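Local coordinates for protein acetyl transferase (Salmonella typhimurium, PDB 1S7K) that probably transfers an acetyl group from acetyl-coenzyme A to the N-terminal amino group of ribosomal protein L7/L12, as a dimeric enzyme of the GNAT family, at residues A82-F87 against G100-E105; Y73-Q78 against G111-S116; T154-M159 against V172-R177. One frame throughout, in Å; residues are numbered along the deposited sequence.

Contact 1 of 3, residues A82-F87 against G100-E105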
loop_
_atom_site.group_PDB
_atom_site.type_symbol
_atom_site.label_atom_id
_atom_site.label_comp_id
_atom_site.label_asym_id
_atom_site.label_seq_id
_atom_site.Cartn_x
_atom_site.Cartn_y
_atom_site.Cartn_z
ATOM N N ALA A 82 24.017 2.657 13.745
ATOM C CA ALA A 82 23.063 3.212 14.697
ATOM C C ALA A 82 21.596 2.880 14.463
ATOM O O ALA A 82 20.786 3.105 15.336
ATOM C CB ALA A 82 23.207 4.754 14.768
ATOM N N GLY A 83 21.261 2.408 13.269
ATOM C CA GLY A 83 19.871 2.032 13.025
ATOM C C GLY A 83 19.637 1.755 11.571
ATOM O O GLY A 83 20.580 1.627 10.820
ATOM N N VAL A 84 18.369 1.647 11.172
ATOM C CA VAL A 84 18.001 1.336 9.796
ATOM C C VAL A 84 17.036 2.411 9.235
ATOM O O VAL A 84 16.205 2.902 9.966
ATOM C CB VAL A 84 17.236 -0.003 9.709
ATOM C CG1 VAL A 84 16.654 -0.149 8.313
ATOM C CG2 VAL A 84 18.201 -1.223 9.982
ATOM N N LEU A 85 17.222 2.813 7.982
ATOM C CA LEU A 85 16.315 3.755 7.312
ATOM C C LEU A 85 15.896 3.027 6.011
ATOM O O LEU A 85 16.765 2.690 5.142
ATOM C CB LEU A 85 17.025 5.062 6.985
ATOM C CG LEU A 85 16.173 6.101 6.267
ATOM C CD1 LEU A 85 14.854 6.252 6.964
ATOM C CD2 LEU A 85 16.909 7.451 6.220
ATOM N N SER A 86 14.588 2.747 5.895
ATOM C CA SER A 86 14.060 1.976 4.756
ATOM C C SER A 86 12.961 2.617 3.957
ATOM O O SER A 86 12.280 3.506 4.455
ATOM C CB SER A 86 13.486 0.634 5.245
ATOM O OG SER A 86 14.467 -0.156 5.916
ATOM N N PHE A 87 12.804 2.170 2.713
ATOM C CA PHE A 87 11.675 2.542 1.901
ATOM C C PHE A 87 11.039 1.115 1.967
ATOM O O PHE A 87 11.517 0.173 1.301
ATOM C CB PHE A 87 12.086 2.904 0.465
ATOM C CG PHE A 87 12.604 4.298 0.303
ATOM C CD1 PHE A 87 13.456 4.624 -0.764
ATOM C CD2 PHE A 87 12.240 5.297 1.181
ATOM C CE1 PHE A 87 13.944 5.929 -0.931
ATOM C CE2 PHE A 87 12.716 6.607 1.018
ATOM C CZ PHE A 87 13.581 6.926 -0.040
ATOM N N GLY A 100 10.260 3.667 6.426
ATOM C CA GLY A 100 10.197 2.951 7.723
ATOM C C GLY A 100 11.565 3.183 8.369
ATOM O O GLY A 100 12.477 3.435 7.645
ATOM N N TYR A 101 11.692 3.212 9.696
ATOM C CA TYR A 101 13.026 3.412 10.292
ATOM C C TYR A 101 13.016 2.938 11.725
ATOM O O TYR A 101 11.944 2.770 12.331
ATOM C CB TYR A 101 13.426 4.911 10.335
ATOM C CG TYR A 101 12.870 5.671 11.570
ATOM C CD1 TYR A 101 13.677 5.972 12.679
ATOM C CD2 TYR A 101 11.554 6.083 11.608
ATOM C CE1 TYR A 101 13.159 6.689 13.814
ATOM C CE2 TYR A 101 11.022 6.798 12.730
ATOM C CZ TYR A 101 11.827 7.092 13.836
ATOM O OH TYR A 101 11.234 7.748 14.938
ATOM N N TRP A 102 14.220 2.691 12.241
ATOM C CA TRP A 102 14.378 2.385 13.647
ATOM C C TRP A 102 15.806 2.665 14.047
ATOM O O TRP A 102 16.745 2.407 13.287
ATOM C CB TRP A 102 13.911 0.970 14.002
ATOM C CG TRP A 102 14.649 -0.124 13.492
ATOM C CD1 TRP A 102 14.429 -0.803 12.325
ATOM C CD2 TRP A 102 15.777 -0.746 14.132
ATOM N NE1 TRP A 102 15.384 -1.835 12.194
ATOM C CE2 TRP A 102 16.212 -1.807 13.292
ATOM C CE3 TRP A 102 16.466 -0.504 15.334
ATOM C CZ2 TRP A 102 17.320 -2.636 13.627
ATOM C CZ3 TRP A 102 17.573 -1.335 15.663
ATOM C CH2 TRP A 102 17.977 -2.373 14.816
ATOM N N LEU A 103 15.943 3.190 15.258
ATOM C CA LEU A 103 17.227 3.595 15.809
ATOM C C LEU A 103 17.551 2.865 17.098
ATOM O O LEU A 103 16.652 2.640 17.935
ATOM C CB LEU A 103 17.186 5.096 16.161
ATOM C CG LEU A 103 17.215 6.050 14.986
ATOM C CD1 LEU A 103 16.952 7.494 15.400
ATOM C CD2 LEU A 103 18.576 5.922 14.338
ATOM N N ASP A 104 18.827 2.524 17.256
ATOM C CA ASP A 104 19.301 1.910 18.493
ATOM C C ASP A 104 18.997 2.880 19.615
ATOM O O ASP A 104 18.982 4.098 19.423
ATOM C CB ASP A 104 20.797 1.707 18.489
ATOM C CG ASP A 104 21.315 1.450 19.892
ATOM O OD1 ASP A 104 21.050 0.328 20.381
ATOM O OD2 ASP A 104 21.948 2.371 20.486
ATOM N N GLU A 105 18.797 2.331 20.811
ATOM C CA GLU A 105 18.434 3.145 21.966
ATOM C C GLU A 105 19.324 4.335 22.295
ATOM O O GLU A 105 18.848 5.357 22.776
ATOM C CB GLU A 105 18.304 2.249 23.222
ATOM C CG GLU A 105 19.602 1.620 23.725
ATOM C CD GLU A 105 19.335 0.424 24.654
ATOM O OE1 GLU A 105 20.271 -0.135 25.262
ATOM O OE2 GLU A 105 18.168 0.032 24.770
#

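Contact 2 of 3, residues Y73-Q78 against G111-S116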
loop_
_atom_site.group_PDB
_atom_site.type_symbol
_atom_site.label_atom_id
_atom_site.label_comp_id
_atom_site.label_asym_id
_atom_site.label_seq_id
_atom_site.Cartn_x
_atom_site.Cartn_y
_atom_site.Cartn_z
ATOM N N TYR A 73 18.670 0.904 3.971
ATOM C CA TYR A 73 19.934 1.524 4.275
ATOM C C TYR A 73 20.238 1.428 5.768
ATOM O O TYR A 73 19.358 1.452 6.632
ATOM C CB TYR A 73 19.906 3.024 3.837
ATOM C CG TYR A 73 19.817 3.253 2.350
ATOM C CD1 TYR A 73 20.975 3.245 1.547
ATOM C CD2 TYR A 73 18.591 3.491 1.731
ATOM C CE1 TYR A 73 20.889 3.472 0.130
ATOM C CE2 TYR A 73 18.494 3.695 0.341
ATOM C CZ TYR A 73 19.647 3.688 -0.450
ATOM O OH TYR A 73 19.549 3.931 -1.813
ATOM N N LEU A 74 21.523 1.337 6.074
ATOM C CA LEU A 74 22.023 1.320 7.430
ATOM C C LEU A 74 22.568 2.743 7.740
ATOM O O LEU A 74 23.300 3.330 6.919
ATOM C CB LEU A 74 23.164 0.293 7.547
ATOM C CG LEU A 74 22.656 -1.135 7.531
ATOM C CD1 LEU A 74 23.799 -2.111 7.854
ATOM C CD2 LEU A 74 21.624 -1.268 8.654
ATOM N N ILE A 75 22.184 3.277 8.889
ATOM C CA ILE A 75 22.592 4.608 9.374
ATOM C C ILE A 75 23.831 4.416 10.246
ATOM O O ILE A 75 23.760 3.669 11.226
ATOM C CB ILE A 75 21.492 5.234 10.284
ATOM C CG1 ILE A 75 20.196 5.559 9.508
ATOM C CG2 ILE A 75 21.987 6.587 10.899
ATOM C CD1 ILE A 75 19.009 5.731 10.553
ATOM N N PHE A 76 24.923 5.107 9.900
ATOM C CA PHE A 76 26.182 5.064 10.646
ATOM C C PHE A 76 26.476 6.441 11.177
ATOM O O PHE A 76 26.372 7.429 10.462
ATOM C CB PHE A 76 27.346 4.622 9.775
ATOM C CG PHE A 76 27.342 3.175 9.498
ATOM C CD1 PHE A 76 26.666 2.654 8.382
ATOM C CD2 PHE A 76 27.988 2.309 10.366
ATOM C CE1 PHE A 76 26.640 1.288 8.154
ATOM C CE2 PHE A 76 27.971 0.944 10.149
ATOM C CZ PHE A 76 27.292 0.433 9.032
ATOM N N CYS A 77 26.828 6.487 12.448
ATOM C CA CYS A 77 27.114 7.763 13.092
ATOM C C CYS A 77 28.552 7.622 13.588
ATOM O O CYS A 77 28.804 6.758 14.415
ATOM C CB CYS A 77 26.125 7.942 14.251
ATOM S SG CYS A 77 26.509 9.322 15.430
ATOM N N GLN A 78 29.465 8.473 13.103
ATOM C CA GLN A 78 30.888 8.386 13.463
ATOM C C GLN A 78 31.392 6.935 13.287
ATOM O O GLN A 78 32.144 6.420 14.133
ATOM C CB GLN A 78 31.123 8.820 14.904
ATOM C CG GLN A 78 30.604 10.236 15.227
ATOM C CD GLN A 78 31.300 10.849 16.439
ATOM O OE1 GLN A 78 30.942 11.925 16.907
ATOM N NE2 GLN A 78 32.327 10.153 16.940
ATOM N N GLY A 111 17.869 13.819 16.195
ATOM C CA GLY A 111 17.756 14.290 14.802
ATOM C C GLY A 111 18.536 13.502 13.750
ATOM O O GLY A 111 18.673 13.953 12.568
ATOM N N ILE A 112 19.059 12.343 14.136
ATOM C CA ILE A 112 19.848 11.509 13.212
ATOM C C ILE A 112 18.907 11.020 12.094
ATOM O O ILE A 112 19.296 10.980 10.912
ATOM C CB ILE A 112 20.438 10.276 13.942
ATOM C CG1 ILE A 112 21.504 10.758 14.954
ATOM C CG2 ILE A 112 21.031 9.308 12.933
ATOM C CD1 ILE A 112 22.131 9.591 15.913
ATOM N N MET A 113 17.684 10.613 12.475
ATOM C CA MET A 113 16.710 10.157 11.448
ATOM C C MET A 113 16.297 11.367 10.632
ATOM O O MET A 113 16.263 11.298 9.411
ATOM C CB MET A 113 15.512 9.477 12.117
ATOM C CG MET A 113 14.365 9.090 11.210
ATOM S SD MET A 113 14.839 8.214 9.744
ATOM C CE MET A 113 15.689 7.082 10.254
ATOM N N SER A 114 16.042 12.491 11.278
ATOM C CA SER A 114 15.619 13.699 10.495
ATOM C C SER A 114 16.680 14.138 9.460
ATOM O O SER A 114 16.334 14.435 8.311
ATOM C CB SER A 114 15.328 14.853 11.442
ATOM O OG SER A 114 14.138 14.596 12.198
ATOM N N GLN A 115 17.944 14.150 9.852
ATOM C CA GLN A 115 18.973 14.582 8.927
ATOM C C GLN A 115 19.181 13.507 7.909
ATOM O O GLN A 115 19.296 13.809 6.711
ATOM C CB GLN A 115 20.313 14.898 9.651
ATOM C CG GLN A 115 20.234 16.113 10.540
ATOM C CD GLN A 115 21.566 16.506 11.087
ATOM O OE1 GLN A 115 22.057 17.657 10.862
ATOM N NE2 GLN A 115 22.185 15.587 11.795
ATOM N N SER A 116 19.148 12.244 8.342
ATOM C CA SER A 116 19.359 11.160 7.367
ATOM C C SER A 116 18.237 11.122 6.328
ATOM O O SER A 116 18.463 10.942 5.119
ATOM C CB SER A 116 19.418 9.796 8.069
ATOM O OG SER A 116 20.641 9.733 8.792
#

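Contact 3 of 3, residues T154-M159 against V172-R177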
loop_
_atom_site.group_PDB
_atom_site.type_symbol
_atom_site.label_atom_id
_atom_site.label_comp_id
_atom_site.label_asym_id
_atom_site.label_seq_id
_atom_site.Cartn_x
_atom_site.Cartn_y
_atom_site.Cartn_z
ATOM N N THR A 154 3.348 16.719 4.962
ATOM C CA THR A 154 1.998 17.243 5.133
ATOM C C THR A 154 1.127 16.076 5.534
ATOM O O THR A 154 1.264 15.012 4.937
ATOM C CB THR A 154 1.482 17.808 3.787
ATOM O OG1 THR A 154 2.273 18.958 3.449
ATOM C CG2 THR A 154 -0.015 18.213 3.942
ATOM N N LEU A 155 0.303 16.235 6.583
ATOM C CA LEU A 155 -0.615 15.155 6.983
ATOM C C LEU A 155 -1.758 15.153 5.948
ATOM O O LEU A 155 -2.500 16.137 5.821
ATOM C CB LEU A 155 -1.191 15.420 8.387
ATOM C CG LEU A 155 -2.227 14.389 8.938
ATOM C CD1 LEU A 155 -1.607 13.035 9.091
ATOM C CD2 LEU A 155 -2.724 14.841 10.283
ATOM N N GLU A 156 -1.841 14.064 5.194
ATOM C CA GLU A 156 -2.868 13.874 4.163
ATOM C C GLU A 156 -4.135 13.223 4.666
ATOM O O GLU A 156 -5.202 13.367 4.024
ATOM C CB GLU A 156 -2.308 13.013 3.041
ATOM C CG GLU A 156 -1.167 13.713 2.317
ATOM C CD GLU A 156 -0.684 12.878 1.124
ATOM O OE1 GLU A 156 -0.179 13.451 0.164
ATOM O OE2 GLU A 156 -0.800 11.649 1.163
ATOM N N GLY A 157 -4.035 12.486 5.779
ATOM C CA GLY A 157 -5.239 11.843 6.315
ATOM C C GLY A 157 -4.926 10.899 7.451
ATOM O O GLY A 157 -3.749 10.616 7.744
ATOM N N CYS A 158 -6.001 10.347 8.010
ATOM C CA CYS A 158 -5.932 9.402 9.134
ATOM C C CYS A 158 -6.705 8.144 8.728
ATOM O O CYS A 158 -7.914 8.226 8.470
ATOM C CB CYS A 158 -6.605 10.055 10.329
ATOM S SG CYS A 158 -6.390 9.031 11.782
ATOM N N MET A 159 -6.012 6.987 8.606
ATOM C CA MET A 159 -6.663 5.752 8.203
ATOM C C MET A 159 -7.159 5.063 9.475
ATOM O O MET A 159 -6.360 4.692 10.295
ATOM C CB MET A 159 -5.618 4.904 7.519
ATOM C CG MET A 159 -5.049 5.658 6.245
ATOM S SD MET A 159 -3.538 4.890 5.626
ATOM C CE MET A 159 -4.073 3.337 5.125
ATOM N N VAL A 172 -3.954 5.251 11.868
ATOM C CA VAL A 172 -2.644 5.548 11.301
ATOM C C VAL A 172 -2.663 6.859 10.510
ATOM O O VAL A 172 -3.501 7.022 9.666
ATOM C CB VAL A 172 -2.248 4.437 10.283
ATOM C CG1 VAL A 172 -0.907 4.766 9.542
ATOM C CG2 VAL A 172 -2.054 3.112 11.026
ATOM N N ASN A 173 -1.723 7.749 10.780
ATOM C CA ASN A 173 -1.623 9.009 10.040
ATOM C C ASN A 173 -0.843 8.747 8.763
ATOM O O ASN A 173 0.163 8.019 8.754
ATOM C CB ASN A 173 -0.893 10.064 10.869
ATOM C CG ASN A 173 -1.805 10.730 11.906
ATOM O OD1 ASN A 173 -3.017 10.826 11.715
ATOM N ND2 ASN A 173 -1.217 11.192 13.014
ATOM N N MET A 174 -1.311 9.338 7.676
ATOM C CA MET A 174 -0.590 9.220 6.443
ATOM C C MET A 174 -0.065 10.606 6.142
ATOM O O MET A 174 -0.840 11.560 5.991
ATOM C CB MET A 174 -1.483 8.720 5.290
ATOM C CG MET A 174 -0.627 8.803 3.970
ATOM S SD MET A 174 -1.437 8.074 2.533
ATOM C CE MET A 174 -1.276 6.349 2.994
ATOM N N TYR A 175 1.263 10.694 6.008
ATOM C CA TYR A 175 1.998 11.945 5.730
ATOM C C TYR A 175 2.721 11.839 4.400
ATOM O O TYR A 175 3.177 10.753 4.018
ATOM C CB TYR A 175 3.095 12.161 6.775
ATOM C CG TYR A 175 2.637 12.521 8.168
ATOM C CD1 TYR A 175 2.406 13.855 8.528
ATOM C CD2 TYR A 175 2.513 11.532 9.149
ATOM C CE1 TYR A 175 2.072 14.178 9.905
ATOM C CE2 TYR A 175 2.185 11.837 10.463
ATOM C CZ TYR A 175 1.974 13.177 10.843
ATOM O OH TYR A 175 1.721 13.480 12.211
ATOM N N ALA A 176 2.838 12.937 3.686
ATOM C CA ALA A 176 3.592 12.857 2.433
ATOM C C ALA A 176 4.379 14.114 2.165
ATOM O O ALA A 176 4.024 15.209 2.623
ATOM C CB ALA A 176 2.654 12.531 1.173
ATOM N N ARG A 177 5.486 13.940 1.459
ATOM C CA ARG A 177 6.282 15.062 0.983
ATOM C C ARG A 177 6.610 14.781 -0.464
ATOM O O ARG A 177 7.048 13.653 -0.777
ATOM C CB ARG A 177 7.614 15.161 1.747
ATOM C CG ARG A 177 8.260 16.533 1.462
ATOM C CD ARG A 177 9.246 16.948 2.579
ATOM N NE ARG A 177 10.175 17.916 2.030
ATOM C CZ ARG A 177 11.383 18.174 2.516
ATOM N NH1 ARG A 177 11.825 17.554 3.606
ATOM N NH2 ARG A 177 12.192 18.990 1.827
#

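Contact 1 of 3, residues A82-F87 against G100-E105
Val84 and Trp102 form a hydrogen-bonded pair in the antiparallel beta hairpin of strands 80-91 and 96-103, two inner strands of the GNAT sheet. Val84 N reaches Trp102 O at 2.8 Å, and Trp102 N returns a bond to Val84 O at 3.0 Å. Ser86 and Gly100 exchange a second such pair of bonds. The rung beyond Leu103 is a single, nearly straight bond from Asp104 N to Ala82 O (2.8 Å, 172°). Between these, Gly83 has no side chain, and its CA comes within 3.2 Å of Trp102 O. Ala82 and Gly83 together form a classic beta bulge opposite Ile75 of the neighbouring strand 71-77.

Packing is tight along this backbone ladder and round the buried Val84 and Leu85, Val84 lying on Leu74 and Leu85 under Met113 and Leu120 of helix 112-127. The looser side is the Ser86-Gly100 end and the indole of Trp102, all partly exposed. Trp102 CG sits between the backbone N and the carbonyl carbon (chi1 67°), and the indole lies obliquely against Val84, with NE1 3.6 Å from Val84 CB. The Tyr101 ring leads away from the hairpin to helix 142-150; Tyr101 and Leu103 also contact coenzyme A when it is bound. On the helix-covered face, Leu85 CD1 ends 3.9 Å from Tyr101 CB.

Contact 2 of 3, residues Y73-Q78 against G111-S116
Strand 73-77, carrying Ile75 and Cys77, and helix 112-116, carrying Ile112 and Ser116, run at 118° to each other with their axes 10.3 Å apart, a helix-on-sheet layer of the GNAT fold. The helix begins right after the glycine-rich turn that contains Gly109 and Gly111, with Gly111 at the N-cap position. Gly111, Ile112, Met113 and Ser114 all contact coenzyme A when it is bound, consistent with the turn that receives the pyrophosphate in GNAT enzymes.

Ile75 carries most of the contact, pointing both of its branches at the helix. Its CG2, anti to the backbone N, meets the CG2 methyl of Ile112 at 3.5 Å, and this pair is the heart of the contact. The Met113 chain bends at chi2 and chi3 and turns its end toward Ile75 CD1, although the position of Met113 CE is doubtful. Further along the strand, Cys77 SG touches Ile112 CD1 more distantly, at 4.4 Å. Leu14 and Phe107 pack beside this end, and Leu85 and Leu103 lie against Met113.

Ser116 turns its hydroxyl back to its own helix (chi1 -71°), leaving OG 4.0 Å from Ile75 CG2. Ile112 O is thereby gripped twice, from opposite faces of its plane: by Ser116 N at 2.9 Å and by Ser116 OG at 2.8 Å.

Contact 3 of 3, residues T154-M159 against V172-R177
Glu156 and Gly157 both face Met174, making a classic beta bulge in the antiparallel hairpin of strands 154-165 and 168-178, at the end of the GNAT sheet that meets the second subunit. Met174 O takes both amides of the bulge: Glu156 N at 2.8 Å, and Gly157 N through a weak bond of 3.3 Å. On either side of it the ladder is regular, with paired backbone bonds between Thr154 and Ala176 and between Met159 and Val172.

The Glu156 side chain runs extended beyond CG, alongside Ala176 CB. Its CB lies 3.6 Å from Met174 O. CG, anti to the carbonyl carbon (chi1 -65°), passes Ala176 CB at 4.2 Å, and CD comes closer to the same methyl. At the tip the carboxylate divides its work. OE1 sits 3.1 Å from Ala176 CB and accepts a hydrogen bond from Lys160 N of the second subunit. OE2 lies 3.9 Å from Met174 SD and forms a salt bridge with Arg132 of its own chain, so the carboxylate ties the hairpin both to its sheet and to the dimer partner. Met174 and Met159 touch each other through CE and SD, and both also pack across the dimer, Met174 on Met159 of the second subunit and Met159 on Arg132 of the second subunit.

The other face carries Leu155, Cys158, Asn173 and Tyr175. Asn145 OD1 accepts hydrogen bonds from both Tyr175 OH and Asn173 ND2, linking this face to helix 142-150. Leu155 CD1 approaches Asn173 CB at 3.5 Å and makes a CH-pi contact with the Tyr175 ring, 3.9 Å above its centre and 11° off the ring normal.

How the contacts relate
Contacts 1 and 2 form one block, with centres 8 Å apart: their strands 80-91 and 71-77 are sheet neighbours, joined by probable backbone hydrogen bonds such as Ala82 N to Ile75 O at 2.7 Å, and Leu85 CD1 of contact 1 lies 3.4 Å from Met113 SD of contact 2. Between them they supply Tyr101, Leu103 and Gly111 to Ser114 of the coenzyme A site, empty in this chain. Contact 3 lies further along the same sheet, its centre 20 Å from contact 1 and 23 Å from contact 2. Tyr175 there is about 4 Å, side chain to side chain, from Cys137, where coenzyme A has been seen covalently attached; the face of contact 3 that carries Glu156, Met159 and Met174 meets the second subunit.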